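Long-range contacts in kcn28 (Kitasatospora, PDB 6J31), which is built on the two-domain GT-B plan, with a C-terminal region like that of erythromycin biosynthesis protein CIII, and has no assigned function: residues V10-S14 with Y57-L61; W131-K136 with Q194-V200; Q289-E294 with E310-V316; G338-R342 with A356-L360. All coordinates share one frame; numbering follows the deposited sequence.

Interaction 1: residues V10-S14 with Y57-L61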
# COMPACT_ATOMS: atom_id res chain seq x y z
N VAL A 10 -7.35 6.19 12.60
CA VAL A 10 -7.48 7.32 11.69
C VAL A 10 -6.74 6.99 10.40
O VAL A 10 -5.59 6.53 10.44
CB VAL A 10 -6.94 8.63 12.29
CG1 VAL A 10 -7.30 9.82 11.41
CG2 VAL A 10 -7.45 8.84 13.72
N SER A 11 -7.39 7.21 9.26
CA SER A 11 -6.74 7.01 7.98
C SER A 11 -7.29 8.02 6.99
O SER A 11 -7.98 8.97 7.36
CB SER A 11 -6.90 5.57 7.47
OG SER A 11 -6.05 5.35 6.36
N VAL A 12 -6.96 7.82 5.72
CA VAL A 12 -7.33 8.73 4.65
C VAL A 12 -8.05 7.94 3.57
O VAL A 12 -7.92 6.70 3.50
CB VAL A 12 -6.08 9.45 4.07
CG1 VAL A 12 -5.33 10.17 5.18
CG2 VAL A 12 -5.18 8.45 3.37
N PRO A 13 -8.82 8.61 2.71
CA PRO A 13 -9.58 7.88 1.68
C PRO A 13 -8.74 7.36 0.51
O PRO A 13 -9.27 6.58 -0.29
CB PRO A 13 -10.59 8.93 1.20
CG PRO A 13 -9.91 10.23 1.43
CD PRO A 13 -9.15 10.05 2.71
N SER A 14 -7.47 7.75 0.39
CA SER A 14 -6.62 7.25 -0.69
C SER A 14 -6.56 5.72 -0.64
O SER A 14 -6.54 5.12 0.43
CB SER A 14 -5.22 7.84 -0.59
OG SER A 14 -5.27 9.26 -0.58
N TYR A 57 -14.89 12.68 8.74
CA TYR A 57 -14.26 13.98 8.60
C TYR A 57 -14.06 14.23 7.11
O TYR A 57 -13.97 13.29 6.32
CB TYR A 57 -12.93 14.08 9.37
CG TYR A 57 -11.74 13.44 8.69
CD1 TYR A 57 -11.01 14.11 7.72
CD2 TYR A 57 -11.35 12.14 9.02
CE1 TYR A 57 -9.93 13.52 7.09
CE2 TYR A 57 -10.26 11.55 8.40
CZ TYR A 57 -9.56 12.24 7.43
OH TYR A 57 -8.47 11.67 6.80
N THR A 58 -13.96 15.50 6.74
CA THR A 58 -13.83 15.88 5.34
C THR A 58 -12.36 15.92 4.96
O THR A 58 -11.58 16.71 5.52
CB THR A 58 -14.49 17.24 5.08
OG1 THR A 58 -15.89 17.14 5.37
CG2 THR A 58 -14.30 17.66 3.63
N SER A 59 -11.97 15.06 4.03
CA SER A 59 -10.61 15.01 3.54
C SER A 59 -10.38 16.06 2.47
O SER A 59 -11.27 16.34 1.66
CB SER A 59 -10.30 13.62 2.98
OG SER A 59 -9.03 13.60 2.35
N ALA A 60 -9.19 16.65 2.47
CA ALA A 60 -8.77 17.54 1.41
C ALA A 60 -7.99 16.82 0.32
O ALA A 60 -7.61 17.45 -0.67
CB ALA A 60 -7.92 18.69 1.98
N LEU A 61 -7.71 15.51 0.50
CA LEU A 61 -7.03 14.76 -0.54
C LEU A 61 -8.01 14.41 -1.66
O LEU A 61 -9.13 13.98 -1.38
CB LEU A 61 -6.41 13.48 0.02
CG LEU A 61 -5.40 13.65 1.16
CD1 LEU A 61 -4.86 12.30 1.60
CD2 LEU A 61 -4.26 14.57 0.75
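Tyr57 reaches across to Ser11 with its hydroxyl, and the route from CB outward shows how one ring can tie two loops together. With chi1 at 79°, CB sends CG between the backbone N and the carbonyl carbon, which turns the hydroxyl end of the ring toward the 10-14 loop. Its body lies on Met88 and Gln91 of helix 74-96. Toward the far end, CE2 and CZ each come 3.6 Å from Ser11 O, which sits at the ring edge, near its plane. OH then donates to Ser11 O at 2.8 Å, tilted 22° from the carbonyl plane, and Val12 CG1 lies 3.8 Å from Tyr57 OH.

Further on, the Pro13 ring packs on the Ser59 side chain, its CD and CG both 3.6 Å from Ser59 OG and close to CB as well, while that oxygen accepts from Leu61 N in an ST turn. Leu61 CD1 ends the row with an apolar contact, 4.0 Å from Val12 CB, and also touches Ser14 OG. The two loops follow parallel strands 6-10 and 53-56 of the N-terminal sheet. They are thus joined by one neutral hydrogen bond flanked by mostly aliphatic contacts, near the bound ligand, without any ion pair between them.

Interaction 2: residues W131-K136 with Q194-V200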
# COMPACT_ATOMS: atom_id res chain seq x y z
N TRP A 131 6.69 0.13 3.00
CA TRP A 131 7.95 0.24 3.72
C TRP A 131 8.17 1.67 4.21
O TRP A 131 7.65 2.64 3.65
CB TRP A 131 9.12 -0.22 2.86
CG TRP A 131 9.16 0.30 1.44
CD1 TRP A 131 8.65 -0.32 0.33
CD2 TRP A 131 9.78 1.51 0.98
NE1 TRP A 131 8.90 0.44 -0.79
CE2 TRP A 131 9.59 1.56 -0.42
CE3 TRP A 131 10.46 2.56 1.61
CZ2 TRP A 131 10.06 2.62 -1.20
CZ3 TRP A 131 10.93 3.61 0.83
CH2 TRP A 131 10.73 3.63 -0.56
N VAL A 132 8.94 1.80 5.28
CA VAL A 132 9.19 3.07 5.91
C VAL A 132 10.55 3.60 5.47
O VAL A 132 11.35 2.90 4.86
CB VAL A 132 9.12 2.97 7.46
CG1 VAL A 132 7.73 2.51 7.89
CG2 VAL A 132 10.19 2.03 7.98
N MET A 133 10.81 4.87 5.77
CA MET A 133 12.07 5.52 5.40
C MET A 133 12.91 5.67 6.65
O MET A 133 12.65 6.57 7.47
CB MET A 133 11.82 6.88 4.76
CG MET A 133 10.58 7.58 5.28
SD MET A 133 9.40 7.85 3.96
CE MET A 133 10.42 7.39 2.57
N PRO A 134 13.93 4.84 6.86
CA PRO A 134 14.71 4.95 8.09
C PRO A 134 15.52 6.23 8.13
O PRO A 134 15.74 6.90 7.12
CB PRO A 134 15.63 3.72 8.03
CG PRO A 134 15.76 3.42 6.58
CD PRO A 134 14.44 3.79 5.96
N GLU A 135 15.97 6.56 9.34
CA GLU A 135 16.76 7.76 9.58
C GLU A 135 18.16 7.60 8.98
O GLU A 135 19.16 7.83 9.66
CB GLU A 135 16.83 8.06 11.07
CG GLU A 135 15.75 7.40 11.92
CD GLU A 135 16.09 5.96 12.27
OE1 GLU A 135 17.21 5.52 11.93
OE2 GLU A 135 15.23 5.28 12.86
N LYS A 136 18.22 7.17 7.73
CA LYS A 136 19.45 7.05 6.96
C LYS A 136 19.03 7.15 5.50
O LYS A 136 19.81 7.59 4.64
CB LYS A 136 20.17 5.75 7.30
CG LYS A 136 21.33 5.96 8.27
CD LYS A 136 21.84 4.65 8.86
CE LYS A 136 21.12 4.34 10.17
NZ LYS A 136 21.79 3.27 10.97
N GLN A 194 11.34 -4.42 2.80
CA GLN A 194 11.72 -3.11 3.32
C GLN A 194 13.12 -2.78 2.84
O GLN A 194 14.08 -3.48 3.22
CB GLN A 194 11.68 -3.10 4.85
CG GLN A 194 12.40 -1.90 5.49
CD GLN A 194 11.60 -0.61 5.37
OE1 GLN A 194 10.44 -0.54 5.78
NE2 GLN A 194 12.22 0.42 4.82
N PRO A 195 13.30 -1.76 2.01
CA PRO A 195 14.66 -1.38 1.61
C PRO A 195 15.44 -0.89 2.82
O PRO A 195 14.90 -0.22 3.70
CB PRO A 195 14.43 -0.26 0.58
CG PRO A 195 13.00 -0.37 0.17
CD PRO A 195 12.27 -0.97 1.33
N ASP A 196 16.72 -1.26 2.86
CA ASP A 196 17.64 -0.88 3.93
C ASP A 196 17.06 -1.21 5.31
O ASP A 196 17.06 -0.38 6.22
CB ASP A 196 17.99 0.61 3.84
CG ASP A 196 18.73 0.96 2.57
OD1 ASP A 196 19.72 0.26 2.24
OD2 ASP A 196 18.33 1.92 1.89
N ALA A 197 16.59 -2.45 5.46
CA ALA A 197 16.06 -2.88 6.74
C ALA A 197 17.10 -2.79 7.85
O ALA A 197 16.73 -2.79 9.03
CB ALA A 197 15.51 -4.30 6.63
N ASP A 198 18.39 -2.70 7.49
CA ASP A 198 19.45 -2.54 8.48
C ASP A 198 19.28 -1.25 9.28
O ASP A 198 19.48 -1.25 10.50
CB ASP A 198 20.81 -2.52 7.79
CG ASP A 198 21.28 -3.89 7.41
OD1 ASP A 198 20.59 -4.86 7.77
OD2 ASP A 198 22.33 -3.99 6.74
N ASP A 199 18.94 -0.16 8.61
CA ASP A 199 18.89 1.15 9.23
C ASP A 199 17.58 1.42 9.96
O ASP A 199 17.43 2.50 10.55
CB ASP A 199 19.13 2.24 8.18
CG ASP A 199 20.37 1.99 7.35
OD1 ASP A 199 21.33 1.39 7.89
OD2 ASP A 199 20.40 2.39 6.17
N VAL A 200 16.64 0.49 9.93
CA VAL A 200 15.35 0.68 10.60
C VAL A 200 15.50 0.21 12.04
O VAL A 200 15.87 -0.94 12.29
CB VAL A 200 14.23 -0.09 9.88
CG1 VAL A 200 12.92 0.11 10.61
CG2 VAL A 200 14.11 0.37 8.44
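Two loops at the cleft of the N-terminal Rossmann-like domain, those after strands 124-128 and 185-187, are joined by the side-chain amide of Gln194, which grips the backbone of Val132 as a neighbouring peptide would. Gln194 OE1 accepts from Val132 N at 2.8 Å, in the carbonyl plane and on a lone pair. Gln194 NE2 gives one hydrogen to Val132 O at 2.6 Å and another to Pro195 O at 3.0 Å, both acceptors lying near the amide plane. Three bonds therefore fix the rotation of the amide and are consistent with oxygen and nitrogen placed as modelled. The chain gets there by leaving the backbone N behind (CG anti, chi1 166°) and then bending at chi2.

Next to it, Pro195 lies over one face of Trp131 in a CH-pi contact, its CD 3.6 Å from the centroid of the five-membered ring and offset toward the rim. At the other end Pro134 CB packs on Val200 CG2 at 3.7 Å, and Lys136 lays its CD and CE across the Asp199 carboxylate, with only a long salt bridge from NZ. Trp131 NE1 is hydrogen-bonded to Asn330 of helix 327-336, in the opposite domain, and Pro195 touches Ala329 there. Such loops, meeting a helix of the second domain across a central cleft, are typical of the GT-B fold.

Interaction 3: residues Q289-E294 with E310-V316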
# COMPACT_ATOMS: atom_id res chain seq x y z
N GLN A 289 -8.78 -10.52 -7.93
CA GLN A 289 -7.35 -10.72 -8.12
C GLN A 289 -6.84 -11.96 -7.41
O GLN A 289 -6.14 -12.79 -7.99
CB GLN A 289 -6.58 -9.48 -7.66
CG GLN A 289 -5.11 -9.54 -8.01
CD GLN A 289 -4.46 -8.18 -8.06
OE1 GLN A 289 -4.71 -7.40 -8.98
NE2 GLN A 289 -3.63 -7.88 -7.08
N LEU A 290 -7.21 -12.13 -6.13
CA LEU A 290 -6.75 -13.29 -5.38
C LEU A 290 -7.26 -14.59 -5.99
O LEU A 290 -6.57 -15.62 -5.92
CB LEU A 290 -7.19 -13.16 -3.92
CG LEU A 290 -6.31 -12.23 -3.09
CD1 LEU A 290 -6.80 -12.17 -1.65
CD2 LEU A 290 -4.85 -12.65 -3.16
N ALA A 291 -8.45 -14.57 -6.58
CA ALA A 291 -8.98 -15.77 -7.23
C ALA A 291 -8.18 -16.10 -8.49
O ALA A 291 -7.86 -17.27 -8.74
CB ALA A 291 -10.46 -15.58 -7.56
N VAL A 292 -7.89 -15.09 -9.31
CA VAL A 292 -7.11 -15.33 -10.52
C VAL A 292 -5.69 -15.76 -10.17
O VAL A 292 -5.13 -16.66 -10.80
CB VAL A 292 -7.11 -14.08 -11.42
CG1 VAL A 292 -6.22 -14.29 -12.64
CG2 VAL A 292 -8.53 -13.74 -11.84
N LEU A 293 -5.08 -15.13 -9.16
CA LEU A 293 -3.73 -15.51 -8.75
C LEU A 293 -3.68 -16.94 -8.24
O LEU A 293 -2.63 -17.59 -8.32
CB LEU A 293 -3.22 -14.55 -7.68
CG LEU A 293 -2.96 -13.11 -8.16
CD1 LEU A 293 -2.44 -12.25 -7.02
CD2 LEU A 293 -2.01 -13.10 -9.35
N GLU A 294 -4.80 -17.46 -7.73
CA GLU A 294 -4.85 -18.84 -7.28
C GLU A 294 -4.53 -19.81 -8.42
O GLU A 294 -3.98 -20.89 -8.17
CB GLU A 294 -6.23 -19.16 -6.70
CG GLU A 294 -6.21 -19.70 -5.29
CD GLU A 294 -7.60 -20.07 -4.79
OE1 GLU A 294 -8.37 -19.15 -4.43
OE2 GLU A 294 -7.92 -21.28 -4.77
N GLU A 310 0.22 -9.71 -2.68
CA GLU A 310 -0.73 -10.69 -3.18
C GLU A 310 -0.05 -11.73 -4.07
O GLU A 310 -0.41 -12.92 -4.04
CB GLU A 310 -1.86 -10.00 -3.93
CG GLU A 310 -3.02 -9.58 -3.04
CD GLU A 310 -4.02 -8.70 -3.75
OE1 GLU A 310 -3.71 -8.24 -4.87
OE2 GLU A 310 -5.12 -8.48 -3.20
N GLY A 311 0.93 -11.30 -4.87
CA GLY A 311 1.70 -12.26 -5.65
C GLY A 311 2.48 -13.22 -4.78
O GLY A 311 2.50 -14.43 -5.03
N LEU A 312 3.14 -12.69 -3.75
CA LEU A 312 3.89 -13.53 -2.82
C LEU A 312 2.98 -14.52 -2.10
O LEU A 312 3.31 -15.70 -1.97
CB LEU A 312 4.61 -12.65 -1.79
CG LEU A 312 5.84 -11.89 -2.28
CD1 LEU A 312 6.31 -10.92 -1.21
CD2 LEU A 312 6.93 -12.88 -2.61
N PHE A 313 1.82 -14.05 -1.64
CA PHE A 313 0.90 -14.92 -0.92
C PHE A 313 0.44 -16.08 -1.79
O PHE A 313 0.31 -17.21 -1.32
CB PHE A 313 -0.29 -14.11 -0.41
CG PHE A 313 -1.29 -14.93 0.36
CD1 PHE A 313 -1.05 -15.29 1.67
CD2 PHE A 313 -2.48 -15.32 -0.24
CE1 PHE A 313 -1.98 -16.04 2.38
CE2 PHE A 313 -3.41 -16.07 0.46
CZ PHE A 313 -3.16 -16.43 1.77
N SER A 314 0.21 -15.82 -3.08
CA SER A 314 -0.24 -16.84 -4.02
C SER A 314 0.91 -17.62 -4.64
O SER A 314 0.65 -18.56 -5.40
CB SER A 314 -1.07 -16.19 -5.12
OG SER A 314 -2.24 -15.60 -4.59
N GLY A 315 2.16 -17.27 -4.34
CA GLY A 315 3.30 -17.95 -4.93
C GLY A 315 3.34 -17.83 -6.44
O GLY A 315 3.56 -18.83 -7.14
N VAL A 316 3.12 -16.63 -6.96
CA VAL A 316 3.06 -16.37 -8.39
C VAL A 316 4.22 -15.44 -8.75
O VAL A 316 4.32 -14.34 -8.19
CB VAL A 316 1.71 -15.74 -8.80
CG1 VAL A 316 1.69 -15.42 -10.28
CG2 VAL A 316 0.56 -16.66 -8.42
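Glu310 O is gripped from within its own helix and covered from the other. It accepts the helical bond from Ser314 N at 3.1 Å and a weak second one from Ser314 OG, while Leu293 CD1 comes up to it at 3.7 Å. The hydroxyl can turn back in this way because chi1 of Ser314, -63°, sets OG anti to the carbonyl carbon. Ser314 OG also lies 3.4 Å from Leu293 CB, so one serine serves both the helix bond and the packing.

Leu293 carries much of the packing from helix 289-294, its CD1 branch set against the Glu310–Gly311 peptide. One turn earlier, Leu290 CD2 lies across the aliphatic part of Glu310, 3.6 Å from CG.

These helices lead into and out of strand 298-301 of the C-terminal Rossmann-like domain, and their short axes cross at -41° with a closest approach of 9.7 Å. Leu293 and Val316 both also touch Phe299 of that strand. Helix 305-314 closes in a Schellman motif: Gly315 takes positive phi, Val316 N bonds back to Gly311 O at 3.0 Å, and Gly315 N to Leu312 O. That turn redirects the chain toward strand 318-320 and brings Val316 CG2 within 3.3 Å of Leu293 O.

Interaction 4: residues G338-R342 with A356-L360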
# COMPACT_ATOMS: atom_id res chain seq x y z
N GLY A 338 14.93 -12.75 -6.54
CA GLY A 338 15.01 -13.76 -7.58
C GLY A 338 13.68 -14.37 -7.96
O GLY A 338 13.63 -15.55 -8.33
N ILE A 339 12.59 -13.60 -7.87
CA ILE A 339 11.26 -14.11 -8.18
C ILE A 339 10.55 -13.18 -9.16
O ILE A 339 9.34 -13.28 -9.35
CB ILE A 339 10.41 -14.29 -6.91
CG1 ILE A 339 10.31 -12.96 -6.16
CG2 ILE A 339 10.98 -15.38 -6.01
CD1 ILE A 339 8.97 -12.76 -5.51
N ALA A 340 11.30 -12.27 -9.79
CA ALA A 340 10.65 -11.25 -10.60
C ALA A 340 11.59 -10.77 -11.69
O ALA A 340 12.81 -10.95 -11.63
CB ALA A 340 10.18 -10.07 -9.74
N ARG A 341 11.00 -10.13 -12.71
CA ARG A 341 11.73 -9.48 -13.78
C ARG A 341 11.18 -8.06 -13.91
O ARG A 341 9.96 -7.86 -13.82
CB ARG A 341 11.54 -10.22 -15.11
CG ARG A 341 12.31 -11.53 -15.26
CD ARG A 341 13.41 -11.49 -16.31
NE ARG A 341 13.72 -12.83 -16.81
CZ ARG A 341 14.23 -13.82 -16.08
NH1 ARG A 341 14.50 -13.65 -14.80
NH2 ARG A 341 14.47 -15.00 -16.65
N ARG A 342 12.06 -7.08 -14.10
CA ARG A 342 11.64 -5.70 -14.24
C ARG A 342 11.64 -5.29 -15.71
O ARG A 342 12.56 -5.62 -16.46
CB ARG A 342 12.55 -4.77 -13.43
CG ARG A 342 12.18 -3.30 -13.48
CD ARG A 342 13.04 -2.50 -12.52
NE ARG A 342 12.75 -1.07 -12.58
CZ ARG A 342 13.17 -0.18 -11.69
NH1 ARG A 342 13.91 -0.57 -10.65
NH2 ARG A 342 12.86 1.11 -11.83
N ALA A 356 10.32 -12.83 -20.52
CA ALA A 356 10.16 -12.79 -19.07
C ALA A 356 9.00 -13.68 -18.62
O ALA A 356 9.11 -14.38 -17.61
CB ALA A 356 9.93 -11.35 -18.61
N VAL A 357 7.90 -13.67 -19.36
CA VAL A 357 6.73 -14.45 -18.97
C VAL A 357 7.03 -15.94 -19.02
O VAL A 357 6.77 -16.67 -18.06
CB VAL A 357 5.52 -14.08 -19.85
CG1 VAL A 357 4.43 -15.13 -19.74
CG2 VAL A 357 5.00 -12.71 -19.47
N VAL A 358 7.56 -16.42 -20.14
CA VAL A 358 7.74 -17.86 -20.31
C VAL A 358 8.88 -18.38 -19.43
O VAL A 358 8.79 -19.47 -18.86
CB VAL A 358 7.96 -18.20 -21.80
CG1 VAL A 358 9.24 -17.58 -22.34
CG2 VAL A 358 7.96 -19.71 -22.00
N GLU A 359 9.96 -17.61 -19.30
CA GLU A 359 11.09 -18.04 -18.49
C GLU A 359 10.73 -18.07 -17.01
O GLU A 359 11.05 -19.03 -16.30
CB GLU A 359 12.29 -17.13 -18.74
CG GLU A 359 13.10 -17.50 -19.97
CD GLU A 359 13.76 -16.30 -20.61
OE1 GLU A 359 14.10 -15.35 -19.88
OE2 GLU A 359 13.95 -16.32 -21.85
N LEU A 360 10.06 -17.02 -16.53
CA LEU A 360 9.68 -16.96 -15.12
C LEU A 360 8.77 -18.12 -14.73
O LEU A 360 8.93 -18.71 -13.65
CB LEU A 360 9.00 -15.62 -14.82
CG LEU A 360 9.56 -14.77 -13.69
CD1 LEU A 360 11.05 -14.61 -13.84
CD2 LEU A 360 8.88 -13.42 -13.70
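Arg341 meets three residues of helix 356-360, each with a different part of its side chain. At the tip, NH2 makes a salt bridge to Glu359 OE1 of 3.3 Å, nearly straight at 172°; the oxygen sits at the edge of the guanidinium, in its plane, and uses its anti lone pair. Over one guanidinium face lies Leu360 CD1, 3.7 Å above the plane, and that same methyl is 3.6 Å from Arg341 CG. Nearer the backbone, Arg341 CB rests on Ala356 CB at 4.0 Å. A bend at chi2 (-113°) is what carries the chain over these apolar groups to the glutamate.

The second branch of Leu360, CD2, turns to the strand backbone, 4.2 Å from Ala340 CA. Strand 340-342 is the edge of the C-terminal parallel sheet, and the 356-360 part of helix 350-362, next in the chain, runs nearly antiparallel to it (162°), as in the beta-alpha units of a Rossmann-like domain. Beneath the helix, Ala356 and Leu360 reach Val319 of strand 318-320, while the backbone of Arg341 is hydrogen-bonded to Met318 and Val320 of that strand. Ala340 faces away from the helix, onto Val334 and Val335 of helix 327-336, which ends at Gly338 in a Schellman motif.

The four contacts follow one another along the chain, each closing before the next opens, and divide between the two Rossmann-like domains. Interactions 1 and 2 belong to loops of the N-terminal sheet, their centres 26 Å apart and each near the bound (2E,2'E)-3,3'-(1,2-phenylene)di(prop-2-enoic acid). Interactions 3 and 4 lie in the C-terminal domain, 15 Å apart by centres, and are the one pair that touches: Leu312 CD2 meets Ile339 CD1 at 3.6 Å. Interactions 1 and 4 are farthest apart, 37 Å between centres. Interaction 2 bridges the halves through helix 327-336, which also backs strand 340-342 of interaction 4, linking cleft and sheet edge.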